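PDB 2W8D: processed glycerol phosphate lipoteichoic acid synthase 2 from Bacillus subtilis, which belongs to the sulfatase family of the alkaline phosphatase clan and holds a magnesium ion at the end of its central mixed sheet. Local coordinates for residues 37-42 against 233-238; 45-50 against 291-296. All coordinates share one frame; numbering follows the deposited sequence.

In the fold
Both contacts lie in the sulfatase-family region and reach the same mixed sheet, with centres about 11 Å apart. Interaction 1 sets the end of strand 33-39 against helix 219-244. Interaction 2 sets the loop beyond the following turn against strand 292-296. Along the chain the segments alternate: 37-42, 45-50, 233-238, 291-296. Strand 251-257 lies between the two strands in the sheet, parallel to 33-39 and antiparallel to 292-296. The contacts also touch directly, with Leu42 O packed 3.2 Å from Pro291 CD. Glu40, which binds magnesium just after strand 33-39, falls between them in sequence: Val37 and Leu39 of interaction 1 precede it, and Ile47 of interaction 2 follows.

Interaction 1 of 2, residues 37-42 against 233-238; sequences VSLESL and QSIEQF. With MG (magnesium ion), chain C.
Val37 and Leu39 meet Ile235 and Phe238 where helix 219-244 packs on the central sheet of an alkaline phosphatase-like alpha/beta fold. Strand 37-39 and helix 233-238 run nearly antiparallel, at 165°, with axes 11.5 Å apart. The two methyls of Val37 divide between two helix residues. Val37 CG1, anti to the backbone N (chi1 -176°), lies 4.1 Å from Ile235 CD1. Val37 CG2, the other branch, comes obliquely to the Phe238 ring, 3.8 Å from its CE2. Leu39 crosses Ile235 at about a right angle, and its CD2 sits 3.8 Å from Ile235 CD1. That one methyl of Ile235 therefore touches both strand residues. No hydrogen bond joins the segments; the contact is apolar and buried.

A second shell closes round these side chains. Met255 of the neighbouring strand touches Val37, Leu39 and Ile235, while Phe175 of helix 171-183 stacks on the Phe238 ring.

Beyond Leu39 the strand ends in a type II turn to Leu42, which carries Glu40 into the magnesium site. The Glu40 chain bends at chi2 (46°) and its carboxylate grips the metal with both oxygens, OE1 at 2.2 Å and OE2 at 2.1 Å. Asp258, His259 and the phosphothreonine at Thr84 also belong to this site. Glu40 OE2 has a second partner: Ser41 OG donates to Glu40 OE2 over 2.7 Å, and OE2 accepts with its anti lone pair, the one turned away from OE1.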
ATOM      1  N   VAL A  37      -5.381  -2.555   5.322  1.00 12.87           N
ATOM      2  CA  VAL A  37      -4.436  -2.441   6.437  1.00 12.62           C
ATOM      3  C   VAL A  37      -3.051  -2.073   5.936  1.00 13.71           C
ATOM      4  O   VAL A  37      -2.462  -2.803   5.153  1.00 14.77           O
ATOM      5  CB  VAL A  37      -4.284  -3.747   7.244  1.00 12.54           C
ATOM      6  CG1 VAL A  37      -3.365  -3.500   8.428  1.00  9.34           C
ATOM      7  CG2 VAL A  37      -5.680  -4.273   7.685  1.00  8.10           C
ATOM      8  N   SER A  38      -2.549  -0.929   6.385  1.00 14.08           N
ATOM      9  CA  SER A  38      -1.205  -0.500   6.090  1.00 14.58           C
ATOM     10  C   SER A  38      -0.277  -1.032   7.166  1.00 15.10           C
ATOM     11  O   SER A  38      -0.361  -0.618   8.323  1.00 15.73           O
ATOM     12  CB  SER A  38      -1.159   1.035   6.057  1.00 13.97           C
ATOM     13  OG  SER A  38       0.167   1.529   6.121  1.00 16.48           O
ATOM     14  N   LEU A  39       0.613  -1.946   6.767  1.00 16.30           N
ATOM     15  CA  LEU A  39       1.592  -2.629   7.637  1.00 15.85           C
ATOM     16  C   LEU A  39       2.876  -1.839   7.678  1.00 16.30           C
ATOM     17  O   LEU A  39       3.720  -1.957   6.771  1.00 18.00           O
ATOM     18  CB  LEU A  39       1.889  -4.003   7.064  1.00 15.62           C
ATOM     19  CG  LEU A  39       0.672  -4.908   6.877  1.00 17.61           C
ATOM     20  CD1 LEU A  39       1.030  -6.187   6.163  1.00 15.04           C
ATOM     21  CD2 LEU A  39       0.023  -5.231   8.219  1.00 17.16           C
ATOM     22  N   GLU A  40       3.029  -1.021   8.709  1.00 15.91           N
ATOM     23  CA  GLU A  40       4.109  -0.048   8.811  1.00 15.63           C
ATOM     24  C   GLU A  40       5.511  -0.648   8.618  1.00 16.20           C
ATOM     25  O   GLU A  40       5.901  -1.596   9.351  1.00 15.88           O
ATOM     26  CB  GLU A  40       4.042   0.621  10.199  1.00 15.86           C
ATOM     27  CG  GLU A  40       4.988   1.790  10.429  1.00 15.20           C
ATOM     28  CD  GLU A  40       5.023   2.800   9.289  1.00 16.12           C
ATOM     29  OE1 GLU A  40       3.978   3.450   8.994  1.00 14.09           O
ATOM     30  OE2 GLU A  40       6.112   2.933   8.672  1.00 15.86           O
ATOM     31  N   SER A  41       6.258  -0.075   7.661  1.00 15.80           N
ATOM     32  CA  SER A  41       7.695  -0.342   7.480  1.00 15.92           C
ATOM     33  C   SER A  41       8.030  -1.820   7.268  1.00 16.65           C
ATOM     34  O   SER A  41       9.165  -2.230   7.490  1.00 16.28           O
ATOM     35  CB  SER A  41       8.483   0.166   8.687  1.00 15.43           C
ATOM     36  OG  SER A  41       8.460   1.579   8.796  1.00 16.03           O
ATOM     37  N   LEU A  42       7.035  -2.610   6.855  1.00 17.29           N
ATOM     38  CA  LEU A  42       7.202  -4.059   6.685  1.00 17.65           C
ATOM     39  C   LEU A  42       7.654  -4.459   5.266  1.00 17.84           C
ATOM     40  O   LEU A  42       6.961  -4.196   4.278  1.00 18.84           O
ATOM     41  CB  LEU A  42       5.907  -4.771   7.054  1.00 16.83           C
ATOM     42  CG  LEU A  42       6.119  -6.284   7.193  1.00 19.38           C
ATOM     43  CD1 LEU A  42       6.989  -6.608   8.415  1.00 18.50           C
ATOM     44  CD2 LEU A  42       4.787  -7.035   7.236  1.00 18.32           C
ATOM     45  N   GLN A 233       1.331 -10.479  15.451  1.00 15.92           N
ATOM     46  CA  GLN A 233       0.319 -10.832  16.456  1.00 16.26           C
ATOM     47  C   GLN A 233      -0.917  -9.946  16.400  1.00 16.24           C
ATOM     48  O   GLN A 233      -2.026 -10.431  16.597  1.00 17.93           O
ATOM     49  CB  GLN A 233       0.934 -10.843  17.854  1.00 16.00           C
ATOM     50  CG  GLN A 233       2.058 -11.894  17.978  1.00 17.46           C
ATOM     51  CD  GLN A 233       2.758 -11.909  19.339  1.00 19.39           C
ATOM     52  OE1 GLN A 233       2.891 -10.878  20.005  1.00 21.09           O
ATOM     53  NE2 GLN A 233       3.209 -13.088  19.753  1.00 21.35           N
ATOM     54  N   SER A 234      -0.728  -8.658  16.133  1.00 16.26           N
ATOM     55  CA  SER A 234      -1.809  -7.693  16.012  1.00 16.18           C
ATOM     56  C   SER A 234      -2.715  -8.024  14.844  1.00 15.55           C
ATOM     57  O   SER A 234      -3.911  -7.864  14.946  1.00 16.03           O
ATOM     58  CB  SER A 234      -1.256  -6.276  15.779  1.00 17.45           C
ATOM     59  OG  SER A 234      -0.361  -5.860  16.796  1.00 20.17           O
ATOM     60  N   ILE A 235      -2.148  -8.451  13.720  1.00 15.14           N
ATOM     61  CA  ILE A 235      -2.949  -8.782  12.541  1.00 14.24           C
ATOM     62  C   ILE A 235      -3.756 -10.050  12.832  1.00 14.36           C
ATOM     63  O   ILE A 235      -4.954 -10.113  12.524  1.00 13.44           O
ATOM     64  CB  ILE A 235      -2.088  -8.991  11.264  1.00 14.19           C
ATOM     65  CG1 ILE A 235      -1.335  -7.706  10.898  1.00 11.46           C
ATOM     66  CG2 ILE A 235      -2.959  -9.536  10.097  1.00 12.25           C
ATOM     67  CD1 ILE A 235      -2.191  -6.442  11.035  1.00 11.65           C
ATOM     68  N   GLU A 236      -3.088 -11.033  13.429  1.00 14.03           N
ATOM     69  CA  GLU A 236      -3.749 -12.259  13.927  1.00 14.70           C
ATOM     70  C   GLU A 236      -4.961 -11.940  14.802  1.00 14.61           C
ATOM     71  O   GLU A 236      -6.066 -12.430  14.539  1.00 14.69           O
ATOM     72  CB  GLU A 236      -2.756 -13.170  14.691  1.00 15.15           C
ATOM     73  CG  GLU A 236      -3.438 -14.373  15.408  1.00 16.95           C
ATOM     74  CD  GLU A 236      -2.475 -15.298  16.150  1.00 20.29           C
ATOM     75  OE1 GLU A 236      -1.366 -14.882  16.538  1.00 20.67           O
ATOM     76  OE2 GLU A 236      -2.852 -16.468  16.382  1.00 24.70           O
ATOM     77  N   GLN A 237      -4.776 -11.100  15.821  1.00 14.81           N
ATOM     78  CA  GLN A 237      -5.912 -10.723  16.690  1.00 14.76           C
ATOM     79  C   GLN A 237      -7.013 -10.047  15.856  1.00 14.57           C
ATOM     80  O   GLN A 237      -8.161 -10.455  15.908  1.00 15.92           O
ATOM     81  CB  GLN A 237      -5.452  -9.850  17.865  1.00 14.60           C
ATOM     82  CG  GLN A 237      -6.556  -9.084  18.593  1.00 14.61           C
ATOM     83  CD  GLN A 237      -6.132  -7.666  18.972  1.00 16.31           C
ATOM     84  OE1 GLN A 237      -5.088  -7.480  19.592  1.00 18.06           O
ATOM     85  NE2 GLN A 237      -6.948  -6.653  18.594  1.00 14.61           N
ATOM     86  N   PHE A 238      -6.665  -9.052  15.060  1.00 14.40           N
ATOM     87  CA  PHE A 238      -7.627  -8.401  14.150  1.00 14.31           C
ATOM     88  C   PHE A 238      -8.443  -9.402  13.311  1.00 14.80           C
ATOM     89  O   PHE A 238      -9.681  -9.305  13.241  1.00 14.47           O
ATOM     90  CB  PHE A 238      -6.896  -7.411  13.250  1.00 13.73           C
ATOM     91  CG  PHE A 238      -7.786  -6.534  12.422  1.00 15.07           C
ATOM     92  CD1 PHE A 238      -8.884  -5.851  12.991  1.00 15.09           C
ATOM     93  CD2 PHE A 238      -7.478  -6.304  11.081  1.00 15.55           C
ATOM     94  CE1 PHE A 238      -9.689  -4.979  12.211  1.00 16.55           C
ATOM     95  CE2 PHE A 238      -8.274  -5.413  10.282  1.00 18.03           C
ATOM     96  CZ  PHE A 238      -9.387  -4.747  10.860  1.00 15.92           C
TER
HETATM   97 MG    MG C1636       5.236   4.250   7.324  1.00 14.90          MG

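Interaction 2 of 2, residues 45-50 against 291-296; sequences FIIDYK and PLFIHA
Pro291 and Phe293 both meet Ile47, which reaches them from the loop between strands 33-39 and 50-51. Pro291 comes first, just before strand 292-296 begins. Its CB lies 4.3 Å from Ile47 CG1, and the CA atoms of these two residues are 7.9 Å apart. This is a contact of methylene groups, ring carbon against branch carbon.

Leu292 starts the strand, and its backbone pairs with Phe72 of strand 70-76. Phe293 comes next. Its CB does not point straight at the loop, but the ring extends far enough to bring its end there. Phe293 CZ is 4.3 Å from Ile47 CD1. The methyl sits at the ring edge, near the ring plane, so it does not lie over a face. Tyr71 of the neighbouring strand 70-76 stacks with the same ring. From Ile294 to Ala296 the strand runs on away from the loop.

One residue of the loop thus does all the touching. Ile47 follows Ile46 in a type II beta turn that ends at Tyr49, closed by a bond of 3.0 Å from Tyr49 N to Ile46 O. Asp48 takes the turn position with positive phi (76°). With chi1 at -62°, Ile47 CG1 is anti to its own carbonyl carbon and carries CD1 on toward the ring. Helix 58-65 backs the turn: Leu60, Asn61 and Ala64 touch Ile47, Asn61 OD1 binds Asp48 N, and His65 NE2 binds Asp48 OD2.

The contact joins this loop to one strand of the central sheet. Both of its pairs are apolar and fairly long, and no hydrogen bond crosses. Its hold is therefore dispersion and burial of carbon, while the turn has directional bonds of its own, within itself and to helix 58-65 among others.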
ATOM      1  N   PHE A  45      11.210  -9.298   2.688  1.00 15.84           N
ATOM      2  CA  PHE A  45      12.229 -10.245   3.169  1.00 15.80           C
ATOM      3  C   PHE A  45      11.872 -10.904   4.504  1.00 15.61           C
ATOM      4  O   PHE A  45      12.336 -12.005   4.783  1.00 16.55           O
ATOM      5  CB  PHE A  45      13.648  -9.649   3.217  1.00 15.06           C
ATOM      6  CG  PHE A  45      13.912  -8.790   4.419  1.00 14.43           C
ATOM      7  CD1 PHE A  45      14.398  -9.341   5.584  1.00 14.73           C
ATOM      8  CD2 PHE A  45      13.685  -7.425   4.378  1.00 13.88           C
ATOM      9  CE1 PHE A  45      14.627  -8.525   6.712  1.00 17.09           C
ATOM     10  CE2 PHE A  45      13.935  -6.623   5.467  1.00 15.55           C
ATOM     11  CZ  PHE A  45      14.381  -7.175   6.647  1.00 15.05           C
ATOM     12  N   ILE A  46      11.080 -10.212   5.313  1.00 14.95           N
ATOM     13  CA  ILE A  46      10.568 -10.712   6.577  1.00 15.96           C
ATOM     14  C   ILE A  46       9.672 -11.951   6.461  1.00 15.36           C
ATOM     15  O   ILE A  46       9.629 -12.771   7.384  1.00 14.25           O
ATOM     16  CB  ILE A  46       9.794  -9.604   7.331  1.00 16.47           C
ATOM     17  CG1 ILE A  46      10.814  -8.725   8.048  1.00 20.47           C
ATOM     18  CG2 ILE A  46       8.986 -10.157   8.396  1.00 16.01           C
ATOM     19  CD1 ILE A  46      11.826  -9.555   8.910  1.00 20.90           C
ATOM     20  N   ILE A  47       8.961 -12.067   5.341  1.00 15.39           N
ATOM     21  CA  ILE A  47       8.077 -13.198   5.095  1.00 16.54           C
ATOM     22  C   ILE A  47       8.917 -14.467   4.992  1.00 17.20           C
ATOM     23  O   ILE A  47       9.868 -14.543   4.200  1.00 18.79           O
ATOM     24  CB  ILE A  47       7.207 -12.970   3.840  1.00 15.98           C
ATOM     25  CG1 ILE A  47       6.303 -11.747   4.005  1.00 18.00           C
ATOM     26  CG2 ILE A  47       6.335 -14.173   3.557  1.00 17.57           C
ATOM     27  CD1 ILE A  47       5.466 -11.709   5.299  1.00 16.35           C
ATOM     28  N   ASP A  48       8.619 -15.413   5.862  1.00 17.68           N
ATOM     29  CA  ASP A  48       9.318 -16.701   5.970  1.00 18.10           C
ATOM     30  C   ASP A  48      10.652 -16.636   6.626  1.00 17.30           C
ATOM     31  O   ASP A  48      11.316 -17.655   6.724  1.00 17.07           O
ATOM     32  CB  ASP A  48       9.398 -17.452   4.632  1.00 18.76           C
ATOM     33  CG  ASP A  48       8.040 -17.999   4.215  1.00 22.34           C
ATOM     34  OD1 ASP A  48       7.184 -18.195   5.102  1.00 25.14           O
ATOM     35  OD2 ASP A  48       7.801 -18.207   3.015  1.00 27.19           O
ATOM     36  N   TYR A  49      11.052 -15.448   7.075  1.00 17.08           N
ATOM     37  CA  TYR A  49      12.311 -15.298   7.785  1.00 16.38           C
ATOM     38  C   TYR A  49      12.201 -15.911   9.186  1.00 16.76           C
ATOM     39  O   TYR A  49      11.140 -15.855   9.833  1.00 15.58           O
ATOM     40  CB  TYR A  49      12.671 -13.835   7.915  1.00 16.39           C
ATOM     41  CG  TYR A  49      14.155 -13.630   8.051  1.00 15.98           C
ATOM     42  CD1 TYR A  49      14.967 -13.513   6.918  1.00 16.00           C
ATOM     43  CD2 TYR A  49      14.756 -13.605   9.299  1.00 16.59           C
ATOM     44  CE1 TYR A  49      16.349 -13.361   7.032  1.00 16.43           C
ATOM     45  CE2 TYR A  49      16.144 -13.462   9.428  1.00 17.76           C
ATOM     46  CZ  TYR A  49      16.920 -13.330   8.293  1.00 16.49           C
ATOM     47  OH  TYR A  49      18.268 -13.186   8.417  1.00 18.43           O
ATOM     48  N   LYS A  50      13.301 -16.483   9.649  1.00 16.99           N
ATOM     49  CA  LYS A  50      13.352 -17.041  11.000  1.00 18.44           C
ATOM     50  C   LYS A  50      14.596 -16.572  11.725  1.00 18.68           C
ATOM     51  O   LYS A  50      15.627 -16.329  11.106  1.00 18.91           O
ATOM     52  CB  LYS A  50      13.348 -18.578  10.998  1.00 18.20           C
ATOM     53  CG  LYS A  50      12.266 -19.211  10.197  1.00 17.85           C
ATOM     54  CD  LYS A  50      12.248 -20.709  10.400  1.00 20.27           C
ATOM     55  CE  LYS A  50      11.218 -21.324   9.463  1.00 22.34           C
ATOM     56  NZ  LYS A  50      11.040 -22.805   9.592  1.00 20.47           N
ATOM     57  N   PRO A 291       5.191  -6.753   1.158  1.00 14.64           N
ATOM     58  CA  PRO A 291       4.151  -7.758   0.958  1.00 15.14           C
ATOM     59  C   PRO A 291       2.809  -7.115   0.637  1.00 15.45           C
ATOM     60  O   PRO A 291       2.564  -5.976   1.041  1.00 15.59           O
ATOM     61  CB  PRO A 291       4.095  -8.518   2.288  1.00 15.63           C
ATOM     62  CG  PRO A 291       4.714  -7.600   3.312  1.00 16.03           C
ATOM     63  CD  PRO A 291       5.584  -6.576   2.564  1.00 14.06           C
ATOM     64  N   LEU A 292       2.001  -7.824  -0.154  1.00 14.64           N
ATOM     65  CA  LEU A 292       0.652  -7.433  -0.466  1.00 14.89           C
ATOM     66  C   LEU A 292      -0.169  -8.693  -0.311  1.00 14.95           C
ATOM     67  O   LEU A 292       0.172  -9.709  -0.899  1.00 14.74           O
ATOM     68  CB  LEU A 292       0.530  -6.900  -1.891  1.00 13.83           C
ATOM     69  CG  LEU A 292      -0.943  -6.713  -2.315  1.00 13.52           C
ATOM     70  CD1 LEU A 292      -1.724  -5.617  -1.511  1.00 10.65           C
ATOM     71  CD2 LEU A 292      -1.055  -6.415  -3.813  1.00 10.62           C
ATOM     72  N   PHE A 293      -1.217  -8.625   0.497  1.00 15.14           N
ATOM     73  CA  PHE A 293      -2.130  -9.758   0.715  1.00 15.80           C
ATOM     74  C   PHE A 293      -3.533  -9.274   0.351  1.00 15.87           C
ATOM     75  O   PHE A 293      -3.886  -8.146   0.687  1.00 16.38           O
ATOM     76  CB  PHE A 293      -2.156 -10.177   2.199  1.00 15.77           C
ATOM     77  CG  PHE A 293      -0.866 -10.722   2.706  1.00 16.23           C
ATOM     78  CD1 PHE A 293      -0.606 -12.074   2.641  1.00 17.79           C
ATOM     79  CD2 PHE A 293       0.101  -9.880   3.263  1.00 15.68           C
ATOM     80  CE1 PHE A 293       0.612 -12.600   3.113  1.00 16.52           C
ATOM     81  CE2 PHE A 293       1.289 -10.403   3.748  1.00 16.54           C
ATOM     82  CZ  PHE A 293       1.540 -11.777   3.666  1.00 13.82           C
ATOM     83  N   ILE A 294      -4.301 -10.096  -0.365  1.00 15.10           N
ATOM     84  CA  ILE A 294      -5.704  -9.808  -0.613  1.00 15.00           C
ATOM     85  C   ILE A 294      -6.508 -11.079  -0.303  1.00 15.38           C
ATOM     86  O   ILE A 294      -6.341 -12.100  -0.977  1.00 14.42           O
ATOM     87  CB  ILE A 294      -6.001  -9.414  -2.088  1.00 14.05           C
ATOM     88  CG1 ILE A 294      -5.284  -8.143  -2.507  1.00 14.83           C
ATOM     89  CG2 ILE A 294      -7.474  -9.230  -2.297  1.00 16.49           C
ATOM     90  CD1 ILE A 294      -5.402  -7.892  -3.980  1.00 14.41           C
ATOM     91  N   HIS A 295      -7.354 -11.013   0.717  1.00 15.41           N
ATOM     92  CA  HIS A 295      -8.302 -12.080   0.953  1.00 16.64           C
ATOM     93  C   HIS A 295      -9.673 -11.535   0.624  1.00 16.12           C
ATOM     94  O   HIS A 295     -10.194 -10.671   1.309  1.00 15.71           O
ATOM     95  CB  HIS A 295      -8.233 -12.614   2.381  1.00 17.74           C
ATOM     96  CG  HIS A 295      -9.122 -13.801   2.610  1.00 19.31           C
ATOM     97  ND1 HIS A 295     -10.446 -13.681   2.964  1.00 20.80           N
ATOM     98  CD2 HIS A 295      -8.888 -15.132   2.485  1.00 21.17           C
ATOM     99  CE1 HIS A 295     -10.995 -14.882   3.052  1.00 20.97           C
ATOM    100  NE2 HIS A 295     -10.068 -15.780   2.767  1.00 23.43           N
ATOM    101  N   ALA A 296     -10.197 -11.990  -0.506  1.00 16.63           N
ATOM    102  CA  ALA A 296     -11.494 -11.621  -0.994  1.00 16.67           C
ATOM    103  C   ALA A 296     -12.324 -12.843  -0.715  1.00 17.62           C
ATOM    104  O   ALA A 296     -12.044 -13.942  -1.229  1.00 18.35           O
ATOM    105  CB  ALA A 296     -11.432 -11.345  -2.458  1.00 16.23           C
TER